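PDB 4QFL: ABC transporter periplasmic peptide-binding protein from Pseudoalteromonas, which probably captures dipeptides such as Ala-Phe in the periplasm for an ABC importer. Local coordinates for residues A[61-67]-A[179-185]; A[42-46]-A[121-125]; A[95-101]-A[112-118]; A[53-59]-A[526-530]. One frame throughout, in Å; residues are numbered along the deposited sequence.

Contact 1: residues A[61-67]-A[179-185]; sequences YDRLISI and ATDFAVV
A turn at chi3 (-70°) bends the long side chain of R63 toward the 179-181 corner, where NH1 finds A179 O at 2.8 Å. The bond is short but bent, 133° at the hydrogen, and the oxygen is tilted somewhat from the guanidinium plane. Just behind it, R63 CD rests 3.0 Å from T180 O. D181 OD1 lies over a face of the guanidinium, 4.0 Å from R63 NH1, so this long salt bridge works by charge alone; the other oxygen, OD2, goes to A526 N. T180 to A183 make a type I turn in the loop that leads from helix 174-178 to helix 188-196, and this loop packs on strand 65-67, half of a two-stranded hairpin, and on the residues leading into it. The turn brings D181 to about 6 Å, side chain to ligand, from the bound alanine. Farther along, V185 N donates to D62 O at 3.0 Å, while one water joins D62 N to V185 O and another joins L64 N to A183 O. Y61 offers a ring face to V184, whose CG2 stands 4.0 Å from the ring centroid and 18° off its normal; Y61 OH is hydrogen-bonded to F42 O. A179 CB fits against I65 and I67, 3.7 Å from I67 CG1. I65 O is buried without a polar partner and is met by A179 CA at 3.5 Å in a C-H...O contact.

Contact 2: residues A[42-46]-A[121-125]; sequences FNPQV and TFSRL
Q45 NE2 donates to the helix carbonyl T121 O at 3.1 Å, with 147° at the hydrogen. The oxygen lies in the plane of the glutamine amide, whereas the nitrogen comes in from above the carbonyl plane of T121. The same NE2 is flanked by methyl groups, T121 CG2 and L125 CD2, each 3.6 Å from it, so the amide end is wedged between side chains of the helix. What fixes its rotation is the other end: Q45 OE1 accepts from N43 ND2 at 3.1 Å, an almost straight bond (175°) in the plane of the asparagine amide. N43 also holds Q45 by its backbone. With CG anti to the backbone N (chi1 173°), its OD1 turns back to take Q45 N at 2.9 Å. That is an Asx turn, and it starts the short 3-10 segment 44-46 in the loop between strand 30-35 and helix 50-60; the chain runs on from here to T48, T49 and G50 of the dipeptide pocket. R124 reaches out from helix 115-126 fully extended, its CD 3.6 Å from Q45 OE1. Its NH1 ends 3.3 Å from N43 ND2, but both are donors and do not bond. D204 reconciles them: OD1 accepts from N43 ND2, and OD2 makes a salt bridge with R124 NH2. Y140 OH takes R124 NE, and T121 OG1 is engaged by D117 O and L186 N.

Contact 3: residues A[95-101]-A[112-118]; sequences LRKGVKF and EFNADDV
The two segments pass in opposite directions, V99 beside F113 and K100 beside E112, tied by F113 N donating to V99 O at 2.9 Å, nearly along the C=O axis. One water extends this tie, accepting from V99 N and donating to R96 O and F113 O. A chi1 of 160° swings the F113 ring away from its own N and alongside V99, the two CB atoms 3.9 Å apart, and carries its CZ to L95 CD1 at 3.8 Å. F101 comes from the other side, its CE2 3.8 Å from F113 CB. The rim of the F101 ring also meets D117 OD2, which lies in the ring plane 3.4 Å from CE2. That oxygen is busy: it pairs with R111 and accepts N114 N at 2.8 Å, the bond that makes N114 and D117 a capping box at the start of helix 115-126. N114, the N-cap residue, also takes D116 N on OD1. L95, closing strand 90-95, presses CD1 on V118 CG2 at 3.6 Å, and A115 and V118 also touch V163 of the adjacent strand 162-167, which seats the helix start on the four-stranded antiparallel sheet.

Contact 4: residues A[53-59]-A[526-530]; sequences IDIIANQ and AISLA
D54 and I527 make the direct hydrogen bond of this contact: I527 N donates to D54 OD1 at 2.9 Å, nearly straight at 166°. The N-H meets the carboxylate from above its plane, 46° out of it. A water supplies the second polar link. It accepts from N58 N at 3.0 Å and lies 2.8 Å from I527 O, with I53 O also within bonding distance; there are more acceptors around it than it has protons. The loop has a bond of its own as well, S528 OG accepting A530 N at 3.1 Å in an ST turn, which rounds the chain off beside the helix.

Van der Waals contacts fill in between. I53 CG2 is tight against A526 CB at 3.4 Å. The methyl end of I527 lies across the aspartate, its CD1 3.3 Å from D54 OD2, and N58 CB packs on S528 CB at 3.5 Å. Beyond the pair, D181 gives the loop a second tie at A526, and Y213 OH bonds L529 O. I53, on helix 50-60, is about 5 Å, side chain to ligand, from the bound alanine.

Chemically, the loop is gripped mainly through its backbone, by a carboxylate and a water, with the small A526 letting I53 come up close; the N-H on D54 would probably favour its ionised form.

Contacts 1, 2 and 4 form a cluster in which contact 1 is the hub: its centre is about 11 Å from those of contacts 2 and 4, which are about 16 Å from each other. Y61 joins contact 1 to F42 of contact 2, and D181 joins it to A526 of contact 4. Contact 3 lies farther out, about 14 Å from contact 1 between centres, and shares helix 115-126 with contact 2. Along the chain, 42-46, 53-59 and 61-67 follow closely, and their partners come much later, 526-530 near the C-terminus. Helix 50-60 and its flanks are thus held from several sides near the dipeptide pocket.

Contact 1: residues A[61-67]-A[179-185]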
# COMPACT_ATOMS: atom_id res chain seq x y z
N TYR A 61 -13.15 5.69 -8.62
CA TYR A 61 -12.28 5.89 -9.78
C TYR A 61 -12.08 4.65 -10.66
O TYR A 61 -12.46 3.55 -10.28
CB TYR A 61 -10.90 6.36 -9.33
CG TYR A 61 -10.87 7.66 -8.58
CD1 TYR A 61 -11.03 8.87 -9.25
CD2 TYR A 61 -10.66 7.70 -7.20
CE1 TYR A 61 -10.99 10.09 -8.56
CE2 TYR A 61 -10.62 8.91 -6.50
CZ TYR A 61 -10.79 10.10 -7.20
OH TYR A 61 -10.76 11.29 -6.51
N ASP A 62 -11.48 4.85 -11.83
CA ASP A 62 -10.93 3.76 -12.63
C ASP A 62 -9.52 4.13 -13.04
O ASP A 62 -9.18 5.30 -13.12
CB ASP A 62 -11.74 3.52 -13.91
CG ASP A 62 -13.19 3.16 -13.63
OD1 ASP A 62 -13.45 2.01 -13.25
OD2 ASP A 62 -14.06 4.03 -13.85
N ARG A 63 -8.71 3.11 -13.32
CA ARG A 63 -7.37 3.29 -13.86
C ARG A 63 -7.41 3.09 -15.35
O ARG A 63 -8.46 2.75 -15.91
CB ARG A 63 -6.40 2.28 -13.25
CG ARG A 63 -6.22 2.39 -11.74
CD ARG A 63 -5.78 1.05 -11.14
NE ARG A 63 -6.87 0.07 -11.19
CZ ARG A 63 -6.78 -1.18 -10.76
NH1 ARG A 63 -5.65 -1.64 -10.24
NH2 ARG A 63 -7.84 -1.98 -10.86
N LEU A 64 -6.28 3.30 -16.00
CA LEU A 64 -6.12 2.97 -17.41
C LEU A 64 -6.18 1.45 -17.60
O LEU A 64 -6.83 0.95 -18.52
CB LEU A 64 -4.77 3.49 -17.90
CG LEU A 64 -4.68 5.01 -17.95
CD1 LEU A 64 -3.27 5.45 -18.32
CD2 LEU A 64 -5.70 5.55 -18.93
N ILE A 65 -5.48 0.74 -16.74
CA ILE A 65 -5.37 -0.70 -16.81
C ILE A 65 -5.32 -1.28 -15.41
O ILE A 65 -5.09 -0.56 -14.42
CB ILE A 65 -4.09 -1.14 -17.52
CG1 ILE A 65 -2.89 -0.42 -16.92
CG2 ILE A 65 -4.19 -0.88 -18.99
CD1 ILE A 65 -1.57 -1.00 -17.33
N SER A 66 -5.54 -2.59 -15.33
CA SER A 66 -5.37 -3.31 -14.08
C SER A 66 -4.53 -4.56 -14.33
O SER A 66 -4.08 -4.81 -15.45
CB SER A 66 -6.73 -3.67 -13.47
OG SER A 66 -7.51 -4.49 -14.34
N ILE A 67 -4.31 -5.34 -13.28
CA ILE A 67 -3.57 -6.59 -13.41
C ILE A 67 -4.46 -7.75 -12.98
O ILE A 67 -4.99 -7.77 -11.87
CB ILE A 67 -2.31 -6.56 -12.54
CG1 ILE A 67 -1.40 -5.43 -13.01
CG2 ILE A 67 -1.60 -7.90 -12.59
CD1 ILE A 67 -0.24 -5.13 -12.09
N ALA A 179 -0.79 0.48 -13.23
CA ALA A 179 -1.95 -0.34 -12.88
C ALA A 179 -2.17 -0.37 -11.37
O ALA A 179 -2.97 -1.15 -10.88
CB ALA A 179 -1.80 -1.75 -13.42
N THR A 180 -1.46 0.48 -10.63
CA THR A 180 -1.65 0.51 -9.18
C THR A 180 -2.87 1.34 -8.83
O THR A 180 -3.36 2.11 -9.66
CB THR A 180 -0.41 1.06 -8.43
OG1 THR A 180 -0.17 2.41 -8.83
CG2 THR A 180 0.82 0.21 -8.73
N ASP A 181 -3.37 1.16 -7.62
CA ASP A 181 -4.51 1.92 -7.12
C ASP A 181 -4.25 3.42 -7.03
O ASP A 181 -5.18 4.21 -6.84
CB ASP A 181 -4.92 1.41 -5.74
CG ASP A 181 -5.36 -0.04 -5.75
OD1 ASP A 181 -6.29 -0.38 -6.51
OD2 ASP A 181 -4.77 -0.84 -5.00
N PHE A 182 -2.99 3.82 -7.12
CA PHE A 182 -2.62 5.23 -7.04
C PHE A 182 -2.78 5.91 -8.40
O PHE A 182 -2.86 7.14 -8.48
CB PHE A 182 -1.18 5.36 -6.54
CG PHE A 182 -0.86 4.46 -5.38
CD1 PHE A 182 -1.43 4.67 -4.14
CD2 PHE A 182 -0.00 3.37 -5.54
CE1 PHE A 182 -1.15 3.84 -3.09
CE2 PHE A 182 0.28 2.54 -4.48
CZ PHE A 182 -0.29 2.77 -3.26
N ALA A 183 -2.83 5.10 -9.46
CA ALA A 183 -2.79 5.61 -10.83
C ALA A 183 -4.18 5.87 -11.42
O ALA A 183 -4.42 5.60 -12.60
CB ALA A 183 -2.02 4.64 -11.71
N VAL A 184 -5.09 6.41 -10.62
CA VAL A 184 -6.45 6.60 -11.10
C VAL A 184 -6.50 7.79 -12.03
O VAL A 184 -5.60 8.62 -12.03
CB VAL A 184 -7.44 6.84 -9.97
CG1 VAL A 184 -7.43 5.67 -8.99
CG2 VAL A 184 -7.15 8.16 -9.28
N VAL A 185 -7.57 7.86 -12.82
CA VAL A 185 -7.80 8.99 -13.72
C VAL A 185 -8.69 10.07 -13.11
O VAL A 185 -9.80 9.78 -12.64
CB VAL A 185 -8.44 8.51 -15.03
CG1 VAL A 185 -8.76 9.70 -15.92
CG2 VAL A 185 -7.50 7.55 -15.74
O HOH W 1 -11.74 7.75 -12.43
O HOH W 2 -5.53 -3.55 -7.55
O HOH W 3 -3.76 4.22 -14.81

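Contact 2: residues A[42-46]-A[121-125]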
# COMPACT_ATOMS: atom_id res chain seq x y z
N PHE A 42 -9.32 12.21 -0.60
CA PHE A 42 -10.14 11.48 -1.54
C PHE A 42 -9.47 11.32 -2.91
O PHE A 42 -10.09 10.91 -3.88
CB PHE A 42 -11.55 12.08 -1.61
CG PHE A 42 -12.37 11.73 -0.42
CD1 PHE A 42 -12.35 12.52 0.70
CD2 PHE A 42 -13.08 10.55 -0.39
CE1 PHE A 42 -13.08 12.17 1.82
CE2 PHE A 42 -13.80 10.20 0.73
CZ PHE A 42 -13.80 11.01 1.82
N ASN A 43 -8.18 11.63 -2.94
CA ASN A 43 -7.36 11.40 -4.11
C ASN A 43 -6.24 10.41 -3.82
O ASN A 43 -5.34 10.70 -3.03
CB ASN A 43 -6.78 12.72 -4.62
CG ASN A 43 -5.79 12.53 -5.73
OD1 ASN A 43 -5.65 11.43 -6.28
ND2 ASN A 43 -5.09 13.60 -6.08
N PRO A 44 -6.29 9.23 -4.46
CA PRO A 44 -5.33 8.14 -4.20
C PRO A 44 -3.87 8.54 -4.46
O PRO A 44 -2.97 7.90 -3.92
CB PRO A 44 -5.76 7.05 -5.19
CG PRO A 44 -7.20 7.35 -5.47
CD PRO A 44 -7.33 8.83 -5.42
N GLN A 45 -3.66 9.55 -5.29
CA GLN A 45 -2.33 10.04 -5.63
C GLN A 45 -1.47 10.47 -4.44
O GLN A 45 -0.25 10.36 -4.47
CB GLN A 45 -2.43 11.24 -6.57
CG GLN A 45 -2.96 10.92 -7.95
CD GLN A 45 -2.86 12.12 -8.86
OE1 GLN A 45 -3.04 13.25 -8.42
NE2 GLN A 45 -2.55 11.88 -10.13
N VAL A 46 -2.13 10.95 -3.39
CA VAL A 46 -1.44 11.64 -2.31
C VAL A 46 -1.08 10.74 -1.11
O VAL A 46 -0.55 11.21 -0.10
CB VAL A 46 -2.23 12.88 -1.86
CG1 VAL A 46 -2.58 13.76 -3.07
CG2 VAL A 46 -3.48 12.50 -1.12
N THR A 121 -4.07 14.42 -15.32
CA THR A 121 -3.89 13.56 -14.15
C THR A 121 -2.44 13.19 -13.92
O THR A 121 -1.92 13.27 -12.79
CB THR A 121 -4.70 12.26 -14.32
OG1 THR A 121 -6.09 12.57 -14.43
CG2 THR A 121 -4.47 11.34 -13.12
N PHE A 122 -1.77 12.77 -14.99
CA PHE A 122 -0.41 12.28 -14.85
C PHE A 122 0.68 13.35 -14.95
O PHE A 122 1.73 13.22 -14.33
CB PHE A 122 -0.17 11.04 -15.73
CG PHE A 122 -1.01 9.86 -15.30
CD1 PHE A 122 -0.65 9.11 -14.19
CD2 PHE A 122 -2.19 9.56 -15.96
CE1 PHE A 122 -1.43 8.07 -13.77
CE2 PHE A 122 -2.98 8.51 -15.53
CZ PHE A 122 -2.60 7.78 -14.43
N SER A 123 0.42 14.43 -15.69
CA SER A 123 1.36 15.53 -15.68
C SER A 123 1.32 16.25 -14.34
O SER A 123 2.29 16.90 -13.96
CB SER A 123 1.13 16.50 -16.84
OG SER A 123 -0.06 17.24 -16.66
N ARG A 124 0.23 16.13 -13.59
CA ARG A 124 0.20 16.69 -12.24
C ARG A 124 1.37 16.17 -11.39
O ARG A 124 1.88 16.85 -10.51
CB ARG A 124 -1.13 16.40 -11.53
CG ARG A 124 -1.15 16.85 -10.07
CD ARG A 124 -2.50 16.69 -9.39
NE ARG A 124 -2.46 17.24 -8.03
CZ ARG A 124 -3.46 17.15 -7.16
NH1 ARG A 124 -4.59 16.54 -7.50
NH2 ARG A 124 -3.34 17.67 -5.95
N LEU A 125 1.81 14.95 -11.68
CA LEU A 125 2.88 14.31 -10.91
C LEU A 125 4.29 14.80 -11.26
O LEU A 125 5.10 15.08 -10.38
CB LEU A 125 2.83 12.79 -11.05
CG LEU A 125 1.47 12.13 -10.87
CD1 LEU A 125 1.56 10.67 -11.28
CD2 LEU A 125 0.98 12.28 -9.43

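Contact 3: residues A[95-101]-A[112-118]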
# COMPACT_ATOMS: atom_id res chain seq x y z
N LEU A 95 -7.69 5.06 -25.64
CA LEU A 95 -8.62 5.28 -24.54
C LEU A 95 -10.07 5.02 -24.90
O LEU A 95 -10.51 5.29 -26.02
CB LEU A 95 -8.50 6.71 -24.00
CG LEU A 95 -7.10 7.27 -23.72
CD1 LEU A 95 -7.22 8.73 -23.32
CD2 LEU A 95 -6.38 6.46 -22.64
N ARG A 96 -10.81 4.52 -23.92
CA ARG A 96 -12.23 4.20 -24.05
C ARG A 96 -13.09 5.43 -24.35
O ARG A 96 -12.89 6.48 -23.75
CB ARG A 96 -12.72 3.53 -22.76
CG ARG A 96 -14.14 3.01 -22.81
CD ARG A 96 -14.41 2.14 -21.60
NE ARG A 96 -13.35 1.16 -21.37
CZ ARG A 96 -13.42 -0.12 -21.72
NH1 ARG A 96 -14.51 -0.59 -22.31
NH2 ARG A 96 -12.41 -0.95 -21.46
N LYS A 97 -14.03 5.28 -25.28
CA LYS A 97 -14.95 6.36 -25.62
C LYS A 97 -16.25 6.20 -24.85
O LYS A 97 -16.65 5.08 -24.51
CB LYS A 97 -15.24 6.36 -27.13
CG LYS A 97 -14.58 7.49 -27.94
CD LYS A 97 -15.11 7.50 -29.38
CE LYS A 97 -14.88 8.83 -30.07
NZ LYS A 97 -15.40 9.98 -29.27
N GLY A 98 -16.91 7.31 -24.56
CA GLY A 98 -18.21 7.26 -23.93
C GLY A 98 -18.20 7.14 -22.42
O GLY A 98 -19.19 6.73 -21.82
N VAL A 99 -17.09 7.50 -21.79
CA VAL A 99 -16.99 7.38 -20.34
C VAL A 99 -17.31 8.71 -19.70
O VAL A 99 -16.68 9.71 -20.00
CB VAL A 99 -15.59 6.97 -19.88
CG1 VAL A 99 -15.51 7.00 -18.36
CG2 VAL A 99 -15.23 5.59 -20.44
N LYS A 100 -18.29 8.71 -18.80
CA LYS A 100 -18.75 9.94 -18.18
C LYS A 100 -18.18 10.14 -16.79
O LYS A 100 -18.19 9.22 -15.97
CB LYS A 100 -20.28 9.97 -18.08
CG LYS A 100 -20.99 10.26 -19.40
CD LYS A 100 -22.48 10.13 -19.23
CE LYS A 100 -23.19 10.17 -20.56
NZ LYS A 100 -24.65 10.06 -20.35
N PHE A 101 -17.70 11.34 -16.52
CA PHE A 101 -17.37 11.73 -15.16
C PHE A 101 -18.62 11.92 -14.32
O PHE A 101 -19.70 12.19 -14.86
CB PHE A 101 -16.52 12.99 -15.14
CG PHE A 101 -15.09 12.76 -15.52
CD1 PHE A 101 -14.21 12.16 -14.64
CD2 PHE A 101 -14.63 13.12 -16.77
CE1 PHE A 101 -12.89 11.93 -14.99
CE2 PHE A 101 -13.31 12.89 -17.13
CZ PHE A 101 -12.44 12.29 -16.23
N GLU A 112 -17.17 14.23 -22.06
CA GLU A 112 -16.78 12.93 -21.55
C GLU A 112 -15.26 12.81 -21.43
O GLU A 112 -14.50 13.63 -21.96
CB GLU A 112 -17.36 11.81 -22.43
CG GLU A 112 -18.88 11.82 -22.49
CD GLU A 112 -19.45 10.62 -23.22
OE1 GLU A 112 -18.69 9.95 -23.94
OE2 GLU A 112 -20.66 10.34 -23.06
N PHE A 113 -14.83 11.77 -20.73
CA PHE A 113 -13.43 11.44 -20.57
C PHE A 113 -12.65 11.36 -21.90
O PHE A 113 -13.10 10.74 -22.87
CB PHE A 113 -13.30 10.12 -19.80
CG PHE A 113 -12.00 9.45 -19.98
CD1 PHE A 113 -10.84 10.01 -19.48
CD2 PHE A 113 -11.91 8.25 -20.66
CE1 PHE A 113 -9.62 9.40 -19.66
CE2 PHE A 113 -10.70 7.62 -20.85
CZ PHE A 113 -9.55 8.20 -20.34
N ASN A 114 -11.49 12.01 -21.94
CA ASN A 114 -10.64 11.95 -23.12
C ASN A 114 -9.17 12.10 -22.75
O ASN A 114 -8.82 12.12 -21.56
CB ASN A 114 -11.05 12.98 -24.17
CG ASN A 114 -10.88 14.40 -23.69
OD1 ASN A 114 -9.97 14.71 -22.93
ND2 ASN A 114 -11.78 15.29 -24.13
N ALA A 115 -8.33 12.20 -23.77
CA ALA A 115 -6.88 12.30 -23.59
C ALA A 115 -6.45 13.44 -22.66
O ALA A 115 -5.44 13.33 -21.97
CB ALA A 115 -6.20 12.45 -24.95
N ASP A 116 -7.20 14.53 -22.66
CA ASP A 116 -6.88 15.69 -21.83
C ASP A 116 -6.85 15.35 -20.34
O ASP A 116 -6.05 15.91 -19.59
CB ASP A 116 -7.88 16.81 -22.08
CG ASP A 116 -7.66 17.48 -23.42
OD1 ASP A 116 -6.55 17.37 -23.96
OD2 ASP A 116 -8.61 18.14 -23.91
N ASP A 117 -7.72 14.44 -19.93
CA ASP A 117 -7.80 14.01 -18.53
C ASP A 117 -6.60 13.17 -18.13
O ASP A 117 -6.10 13.26 -17.01
CB ASP A 117 -9.08 13.21 -18.33
CG ASP A 117 -10.32 14.00 -18.69
OD1 ASP A 117 -10.52 15.08 -18.09
OD2 ASP A 117 -11.07 13.57 -19.60
N VAL A 118 -6.13 12.36 -19.07
CA VAL A 118 -4.96 11.53 -18.83
C VAL A 118 -3.73 12.41 -18.69
O VAL A 118 -2.95 12.27 -17.75
CB VAL A 118 -4.76 10.52 -19.97
CG1 VAL A 118 -3.48 9.73 -19.78
CG2 VAL A 118 -5.97 9.59 -20.05
O HOH W 4 -14.93 8.57 -22.97
O HOH W 5 -16.18 9.77 -25.29

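Contact 4: residues A[53-59]-A[526-530]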
# COMPACT_ATOMS: atom_id res chain seq x y z
N ILE A 53 -6.86 4.01 0.66
CA ILE A 53 -7.09 3.46 -0.68
C ILE A 53 -8.24 2.45 -0.69
O ILE A 53 -9.01 2.38 -1.66
CB ILE A 53 -5.81 2.82 -1.25
CG1 ILE A 53 -4.68 3.85 -1.33
CG2 ILE A 53 -6.08 2.22 -2.61
CD1 ILE A 53 -5.04 5.10 -2.11
N ASP A 54 -8.36 1.67 0.38
CA ASP A 54 -9.41 0.68 0.46
C ASP A 54 -10.77 1.36 0.37
O ASP A 54 -11.71 0.78 -0.15
CB ASP A 54 -9.31 -0.13 1.76
CG ASP A 54 -8.36 -1.32 1.64
OD1 ASP A 54 -7.90 -1.61 0.51
OD2 ASP A 54 -8.08 -1.98 2.66
N ILE A 55 -10.85 2.60 0.86
CA ILE A 55 -12.09 3.38 0.81
C ILE A 55 -12.37 3.97 -0.57
O ILE A 55 -13.45 3.80 -1.11
CB ILE A 55 -12.11 4.52 1.86
CG1 ILE A 55 -11.99 3.95 3.27
CG2 ILE A 55 -13.39 5.35 1.75
CD1 ILE A 55 -11.84 5.00 4.35
N ILE A 56 -11.38 4.66 -1.15
CA ILE A 56 -11.63 5.55 -2.28
C ILE A 56 -11.32 5.03 -3.69
O ILE A 56 -11.99 5.40 -4.64
CB ILE A 56 -10.90 6.91 -2.09
CG1 ILE A 56 -9.38 6.71 -2.14
CG2 ILE A 56 -11.31 7.57 -0.78
CD1 ILE A 56 -8.59 8.01 -2.00
N ALA A 57 -10.30 4.19 -3.82
CA ALA A 57 -9.71 3.92 -5.13
C ALA A 57 -10.61 3.19 -6.12
O ALA A 57 -10.93 3.71 -7.19
CB ALA A 57 -8.40 3.17 -4.96
N ASN A 58 -11.02 1.97 -5.77
CA ASN A 58 -11.84 1.16 -6.66
C ASN A 58 -13.28 1.61 -6.68
O ASN A 58 -14.04 1.20 -7.55
CB ASN A 58 -11.78 -0.32 -6.28
CG ASN A 58 -10.45 -0.94 -6.56
OD1 ASN A 58 -9.80 -1.48 -5.66
ND2 ASN A 58 -10.02 -0.86 -7.80
N GLN A 59 -13.66 2.44 -5.72
CA GLN A 59 -15.05 2.87 -5.61
C GLN A 59 -15.37 4.12 -6.42
O GLN A 59 -16.37 4.17 -7.12
CB GLN A 59 -15.44 3.06 -4.14
CG GLN A 59 -15.68 1.75 -3.38
CD GLN A 59 -14.46 0.86 -3.32
OE1 GLN A 59 -13.45 1.21 -2.71
NE2 GLN A 59 -14.55 -0.30 -3.95
N ALA A 526 -5.67 -2.93 -3.49
CA ALA A 526 -6.72 -2.53 -2.56
C ALA A 526 -8.00 -3.34 -2.73
O ALA A 526 -8.24 -3.96 -3.76
CB ALA A 526 -7.02 -1.06 -2.72
N ILE A 527 -8.81 -3.33 -1.68
CA ILE A 527 -10.13 -3.93 -1.68
C ILE A 527 -11.02 -3.24 -2.71
O ILE A 527 -10.87 -2.05 -2.95
CB ILE A 527 -10.76 -3.81 -0.27
CG1 ILE A 527 -10.35 -4.99 0.61
CG2 ILE A 527 -12.26 -3.70 -0.36
CD1 ILE A 527 -10.03 -4.62 2.06
N SER A 528 -11.94 -3.98 -3.33
CA SER A 528 -12.92 -3.37 -4.23
C SER A 528 -14.33 -3.80 -3.92
O SER A 528 -14.60 -4.98 -3.73
CB SER A 528 -12.60 -3.68 -5.70
OG SER A 528 -13.63 -3.21 -6.55
N LEU A 529 -15.23 -2.82 -3.86
CA LEU A 529 -16.66 -3.07 -3.68
C LEU A 529 -17.42 -2.77 -4.96
O LEU A 529 -18.64 -2.64 -4.95
CB LEU A 529 -17.22 -2.23 -2.54
CG LEU A 529 -16.59 -2.36 -1.15
CD1 LEU A 529 -17.31 -1.46 -0.15
CD2 LEU A 529 -16.57 -3.79 -0.66
N ALA A 530 -16.69 -2.66 -6.06
CA ALA A 530 -17.27 -2.37 -7.37
C ALA A 530 -18.38 -3.34 -7.77
O ALA A 530 -19.35 -2.94 -8.41
CB ALA A 530 -16.18 -2.34 -8.44
O HOH W 6 -10.26 0.71 -3.18